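Local coordinates for protein acetylglutamate kinase (Streptococcus mutans, PDB 3L86) that probably catalyses the ATP-dependent phosphorylation of N-acetyl-L-glutamate, the second step of arginine biosynthesis from glutamate, at residues A[60-65]-A[268-273]; A[144-149]-A[154-159]. All coordinates share one frame; numbering follows the deposited sequence.

Interaction 1 of 2, residues A[60-65]-A[268-273]; sequences KNWQDA and DNLLTG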
loop_
_atom_site.group_PDB
_atom_site.type_symbol
_atom_site.label_atom_id
_atom_site.label_comp_id
_atom_site.label_asym_id
_atom_site.label_seq_id
_atom_site.Cartn_x
_atom_site.Cartn_y
_atom_site.Cartn_z
ATOM N N LYS A 60 -8.745 15.986 4.182
ATOM C CA LYS A 60 -10.091 16.614 4.233
ATOM C C LYS A 60 -10.229 17.693 3.132
ATOM O O LYS A 60 -11.260 17.778 2.475
ATOM C CB LYS A 60 -10.359 17.306 5.591
ATOM C CG LYS A 60 -11.901 17.627 5.697
ATOM C CD LYS A 60 -12.350 18.258 6.974
ATOM C CE LYS A 60 -13.892 18.504 6.854
ATOM N NZ LYS A 60 -14.100 19.935 6.360
ATOM N N ASN A 61 -9.209 18.538 2.966
ATOM C CA ASN A 61 -9.240 19.649 1.950
ATOM C C ASN A 61 -9.279 19.113 0.528
ATOM O O ASN A 61 -10.041 19.615 -0.314
ATOM C CB ASN A 61 -8.059 20.645 2.130
ATOM C CG ASN A 61 -8.108 21.341 3.450
ATOM O OD1 ASN A 61 -9.166 21.405 4.039
ATOM N ND2 ASN A 61 -6.976 21.932 3.908
ATOM N N TRP A 62 -8.484 18.079 0.235
ATOM C CA TRP A 62 -8.658 17.417 -1.080
ATOM C C TRP A 62 -10.092 16.890 -1.278
ATOM O O TRP A 62 -10.679 16.994 -2.386
ATOM C CB TRP A 62 -7.639 16.262 -1.329
ATOM C CG TRP A 62 -6.214 16.678 -1.808
ATOM C CD1 TRP A 62 -5.857 17.810 -2.532
ATOM C CD2 TRP A 62 -5.004 15.937 -1.590
ATOM N NE1 TRP A 62 -4.465 17.802 -2.771
ATOM C CE2 TRP A 62 -3.934 16.664 -2.201
ATOM C CE3 TRP A 62 -4.722 14.701 -0.954
ATOM C CZ2 TRP A 62 -2.614 16.218 -2.156
ATOM C CZ3 TRP A 62 -3.398 14.262 -0.912
ATOM C CH2 TRP A 62 -2.372 14.988 -1.541
ATOM N N GLN A 63 -10.644 16.234 -0.257
ATOM C CA GLN A 63 -11.981 15.645 -0.381
ATOM C C GLN A 63 -13.013 16.782 -0.567
ATOM O O GLN A 63 -13.862 16.739 -1.462
ATOM C CB GLN A 63 -12.324 14.836 0.882
ATOM C CG GLN A 63 -13.778 14.212 0.864
ATOM C CD GLN A 63 -14.037 13.292 2.059
ATOM O OE1 GLN A 63 -14.060 13.724 3.222
ATOM N NE2 GLN A 63 -14.217 12.015 1.774
ATOM N N ASP A 64 -12.922 17.833 0.228
ATOM C CA ASP A 64 -13.817 19.030 0.034
ATOM C C ASP A 64 -13.676 19.776 -1.303
ATOM O O ASP A 64 -14.609 20.532 -1.682
ATOM C CB ASP A 64 -13.584 20.044 1.176
ATOM C CG ASP A 64 -14.044 19.531 2.552
ATOM O OD1 ASP A 64 -14.808 18.557 2.637
ATOM O OD2 ASP A 64 -13.662 20.116 3.582
ATOM N N ALA A 65 -12.508 19.645 -1.983
ATOM C CA ALA A 65 -12.270 20.256 -3.298
ATOM C C ALA A 65 -12.661 19.323 -4.418
ATOM O O ALA A 65 -12.441 19.624 -5.604
ATOM C CB ALA A 65 -10.771 20.687 -3.446
ATOM N N ASP A 268 7.933 10.521 3.839
ATOM C CA ASP A 268 7.219 10.348 5.100
ATOM C C ASP A 268 5.978 11.257 5.209
ATOM O O ASP A 268 5.411 11.407 6.295
ATOM C CB ASP A 268 8.162 10.518 6.317
ATOM C CG ASP A 268 8.531 11.994 6.640
ATOM O OD1 ASP A 268 8.135 12.896 5.893
ATOM O OD2 ASP A 268 9.226 12.257 7.684
ATOM N N ASN A 269 5.584 11.876 4.104
ATOM C CA ASN A 269 4.431 12.818 4.106
ATOM C C ASN A 269 3.754 12.848 2.726
ATOM O O ASN A 269 4.208 12.180 1.797
ATOM C CB ASN A 269 4.827 14.257 4.542
ATOM C CG ASN A 269 5.790 14.965 3.551
ATOM O OD1 ASN A 269 5.367 15.745 2.669
ATOM N ND2 ASN A 269 7.108 14.720 3.729
ATOM N N LEU A 270 2.728 13.663 2.570
ATOM C CA LEU A 270 1.972 13.697 1.291
ATOM C C LEU A 270 2.560 14.562 0.181
ATOM O O LEU A 270 2.052 14.493 -0.962
ATOM C CB LEU A 270 0.520 14.198 1.559
ATOM C CG LEU A 270 -0.354 13.270 2.407
ATOM C CD1 LEU A 270 -1.662 13.959 2.913
ATOM C CD2 LEU A 270 -0.643 11.952 1.643
ATOM N N LEU A 271 3.572 15.397 0.488
ATOM C CA LEU A 271 3.992 16.466 -0.472
ATOM C C LEU A 271 5.481 16.438 -0.932
ATOM O O LEU A 271 5.769 16.698 -2.120
ATOM C CB LEU A 271 3.644 17.877 0.069
ATOM C CG LEU A 271 2.223 18.230 0.558
ATOM C CD1 LEU A 271 2.222 19.636 1.287
ATOM C CD2 LEU A 271 1.113 18.132 -0.535
ATOM N N THR A 272 6.410 16.084 -0.034
ATOM C CA THR A 272 7.881 16.104 -0.331
ATOM C C THR A 272 8.586 14.741 -0.116
ATOM O O THR A 272 8.098 13.895 0.674
ATOM C CB THR A 272 8.591 17.203 0.504
ATOM O OG1 THR A 272 8.577 16.856 1.897
ATOM C CG2 THR A 272 7.896 18.576 0.283
ATOM N N GLY A 273 9.712 14.513 -0.806
ATOM C CA GLY A 273 10.401 13.196 -0.784
ATOM C C GLY A 273 11.101 12.860 -2.110
ATOM O O GLY A 273 11.680 13.741 -2.773
#
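A single indole, that of Trp62, bridges most of the gap between helix 53-64 and the loop 268-273, met by two leucine methyls: the nearest CA pair, Trp62 and Leu270, is 11.5 Å apart. Trp62 CZ3 lies 4.2 Å from Leu270 CD1; two atoms round the ring, past CH2, CZ2 approaches Leu271 CD2 at 4.5 Å, both methyls coming obliquely. With only 107 Å² buried, this is loose apolar packing. The loop joins antiparallel strands 263-267 and 274-277 of the main sheet of the amino acid kinase fold; Leu270 also packs on Phe55 and Ile59 and, like Trp62, on Ile210 of strand 208-212.

The loop shapes itself around Asn269. Its OD1 accepts Leu271 N at 2.8 Å, closing an Asx turn, and Thr272 N at 2.9 Å, completing an Asx motif; both come from the same face of the amide, the first 40° above the carbonyl plane. ND2 gives one proton to Asp268 OD1 (3.0 Å, 176°) and one to Thr272 OG1 (3.2 Å), both near the amide plane, fixing the group's rotation. The chemistry thus separates into two roles: polar bonds within the loop set its turn, while dispersion and apolar burial alone join it to 60-65.

Interaction 2 of 2, residues A[144-149]-A[154-159]; sequences DYLDKD and VGDVTH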
loop_
_atom_site.group_PDB
_atom_site.type_symbol
_atom_site.label_atom_id
_atom_site.label_comp_id
_atom_site.label_asym_id
_atom_site.label_seq_id
_atom_site.Cartn_x
_atom_site.Cartn_y
_atom_site.Cartn_z
ATOM N N ASP A 144 -3.679 -14.671 -6.896
ATOM C CA ASP A 144 -3.256 -16.084 -6.962
ATOM C C ASP A 144 -1.939 -16.248 -6.153
ATOM O O ASP A 144 -1.343 -15.257 -5.790
ATOM C CB ASP A 144 -2.989 -16.493 -8.418
ATOM C CG ASP A 144 -3.212 -17.980 -8.663
ATOM O OD1 ASP A 144 -3.248 -18.816 -7.689
ATOM O OD2 ASP A 144 -3.418 -18.307 -9.848
ATOM N N TYR A 145 -1.513 -17.493 -5.866
ATOM C CA TYR A 145 -0.279 -17.789 -5.066
ATOM C C TYR A 145 0.926 -17.396 -5.874
ATOM O O TYR A 145 1.043 -17.794 -7.031
ATOM C CB TYR A 145 -0.188 -19.307 -4.784
ATOM C CG TYR A 145 -1.331 -19.793 -3.924
ATOM C CD1 TYR A 145 -1.198 -19.835 -2.569
ATOM C CD2 TYR A 145 -2.576 -20.138 -4.489
ATOM C CE1 TYR A 145 -2.266 -20.232 -1.752
ATOM C CE2 TYR A 145 -3.646 -20.530 -3.672
ATOM C CZ TYR A 145 -3.447 -20.584 -2.306
ATOM O OH TYR A 145 -4.425 -20.993 -1.436
ATOM N N LEU A 146 1.792 -16.632 -5.278
ATOM C CA LEU A 146 2.998 -16.237 -5.899
ATOM C C LEU A 146 3.897 -17.454 -6.219
ATOM O O LEU A 146 4.419 -17.538 -7.264
ATOM C CB LEU A 146 3.705 -15.185 -5.037
ATOM C CG LEU A 146 4.957 -14.489 -5.565
ATOM C CD1 LEU A 146 4.792 -13.945 -6.979
ATOM C CD2 LEU A 146 5.524 -13.424 -4.646
ATOM N N ASP A 147 4.005 -18.377 -5.265
ATOM C CA ASP A 147 4.885 -19.561 -5.260
ATOM C C ASP A 147 4.717 -20.298 -3.957
ATOM O O ASP A 147 5.417 -20.057 -3.022
ATOM C CB ASP A 147 6.370 -19.176 -5.493
ATOM C CG ASP A 147 7.359 -20.390 -5.477
ATOM O OD1 ASP A 147 6.978 -21.546 -5.331
ATOM O OD2 ASP A 147 8.540 -20.098 -5.649
ATOM N N LYS A 148 3.725 -21.148 -3.928
ATOM C CA LYS A 148 3.320 -21.864 -2.720
ATOM C C LYS A 148 4.452 -22.515 -1.992
ATOM O O LYS A 148 4.539 -22.328 -0.859
ATOM C CB LYS A 148 2.251 -22.932 -2.979
ATOM C CG LYS A 148 0.883 -22.645 -2.641
ATOM C CD LYS A 148 0.009 -23.792 -3.136
ATOM C CE LYS A 148 -1.460 -23.478 -3.153
ATOM N NZ LYS A 148 -2.387 -24.643 -3.071
ATOM N N ASP A 149 5.300 -23.281 -2.692
ATOM C CA ASP A 149 6.414 -24.011 -2.010
ATOM C C ASP A 149 7.423 -23.054 -1.349
ATOM O O ASP A 149 7.976 -23.348 -0.302
ATOM C CB ASP A 149 7.177 -24.928 -2.991
ATOM C CG ASP A 149 6.453 -26.248 -3.268
ATOM O OD1 ASP A 149 5.510 -26.610 -2.520
ATOM O OD2 ASP A 149 6.804 -26.891 -4.271
ATOM N N VAL A 154 1.132 -16.302 0.232
ATOM C CA VAL A 154 1.424 -14.976 -0.351
ATOM C C VAL A 154 0.843 -14.850 -1.771
ATOM O O VAL A 154 0.985 -15.762 -2.598
ATOM C CB VAL A 154 2.940 -14.671 -0.292
ATOM C CG1 VAL A 154 3.306 -13.380 -1.043
ATOM C CG2 VAL A 154 3.353 -14.511 1.214
ATOM N N GLY A 155 0.075 -13.794 -1.999
ATOM C CA GLY A 155 -0.555 -13.601 -3.277
ATOM C C GLY A 155 0.053 -12.531 -4.146
ATOM O O GLY A 155 0.752 -11.642 -3.638
ATOM N N ASP A 156 -0.243 -12.621 -5.461
ATOM C CA ASP A 156 0.079 -11.588 -6.462
ATOM C C ASP A 156 -1.306 -11.142 -6.996
ATOM O O ASP A 156 -2.066 -12.013 -7.372
ATOM C CB ASP A 156 0.794 -12.329 -7.610
ATOM C CG ASP A 156 1.561 -11.417 -8.580
ATOM O OD1 ASP A 156 1.850 -10.218 -8.303
ATOM O OD2 ASP A 156 1.906 -11.971 -9.666
ATOM N N VAL A 157 -1.619 -9.840 -7.038
ATOM C CA VAL A 157 -2.921 -9.366 -7.546
ATOM C C VAL A 157 -3.250 -9.843 -8.973
ATOM O O VAL A 157 -2.441 -9.678 -9.875
ATOM C CB VAL A 157 -3.065 -7.784 -7.438
ATOM C CG1 VAL A 157 -4.478 -7.343 -7.924
ATOM C CG2 VAL A 157 -2.865 -7.324 -5.946
ATOM N N THR A 158 -4.413 -10.456 -9.200
ATOM C CA THR A 158 -4.751 -10.813 -10.586
ATOM C C THR A 158 -5.799 -9.874 -11.209
ATOM O O THR A 158 -5.834 -9.715 -12.428
ATOM C CB THR A 158 -5.308 -12.294 -10.700
ATOM O OG1 THR A 158 -6.402 -12.407 -9.802
ATOM C CG2 THR A 158 -4.238 -13.343 -10.356
ATOM N N HIS A 159 -6.667 -9.253 -10.406
ATOM C CA HIS A 159 -7.633 -8.294 -11.007
ATOM C C HIS A 159 -8.195 -7.420 -9.920
ATOM O O HIS A 159 -8.412 -7.892 -8.783
ATOM C CB HIS A 159 -8.799 -9.032 -11.765
ATOM C CG HIS A 159 -9.773 -8.120 -12.471
ATOM N ND1 HIS A 159 -11.079 -7.951 -12.053
ATOM C CD2 HIS A 159 -9.635 -7.345 -13.570
ATOM C CE1 HIS A 159 -11.687 -7.094 -12.852
ATOM N NE2 HIS A 159 -10.840 -6.720 -13.784
HETATM O O HOH W 1 2.847 -17.893 -2.656
#
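Leu146 CD2 rests 4.2 Å from Val154 CG1 where the two strands of a β-hairpin-like pair approach the short helix 148-151 that connects them. CB of Leu146 is directed toward the partner strand, and CG, anti to the backbone N (chi1 -173°), carries the methyls on from there. Leu146 N donates to Val154 O at 2.9 Å, nearly straight at 172°. A water that accepts from Asp147 N also donates to this carbonyl, so Val154 O is gripped twice.

Two residues along, Asp144 and Asp156 form an antiparallel hydrogen-bonded pair, Asp144 N to Asp156 O and Asp156 N to Asp144 O, the latter at 2.9 Å and nearly in line with the C=O. Their side chains start from the same face of the sheet, but the carboxylate of Asp144 leads away from the partner strand: OD1 turns back to accept the N-H of the next residue, Tyr145 N, 26° out of the carboxylate plane. The methyl of Thr158 fills in alongside, CG2 3.9 Å from Asp144 CB. Here Thr158 and His159 both face Ala142, a classic β bulge.

Tyr145 points away from the partner strand, and Lys148 CE sits 3.4 Å above the plane of its ring, over the centre. Opposite Tyr145, in the non-hydrogen-bonded pair, is Gly155, whose CA closes to 3.1 Å from Asp144 O in a CA-H...O contact.

Gly155 also bonds through its backbone to Asn190, a pocket residue for N-acetyl-L-glutamate, while Val154 touches Thr99 and Val157 packs on Ile191, another pocket residue. Main-chain bonds therefore hold the two strands in register, the aspartate pair stays apart at its carboxylates, and Val154 is a buried apolar side chain beside the substrate pocket.

Overall arrangement
The two contacts lie on opposite sides of the chain's centre, each with its own centre about 16 Å from it; they are 32 Å apart centre to centre, and about 21 Å at their nearest atoms. Along the chain, interaction 2 is nested within the loop closed by interaction 1. They approach different ligands: interaction 2 the substrate, interaction 1, more distantly, the nucleotide. In interaction 2, the Val154 side chain is about 5 Å from bound N-acetyl-L-glutamate and about 6 Å from that of Arg97, a predicted substrate-binding residue. In interaction 1, the Leu270 side chain is about 9 Å from that of Lys42, a predicted transition-state stabilizer, and about 13 Å from bound ADP.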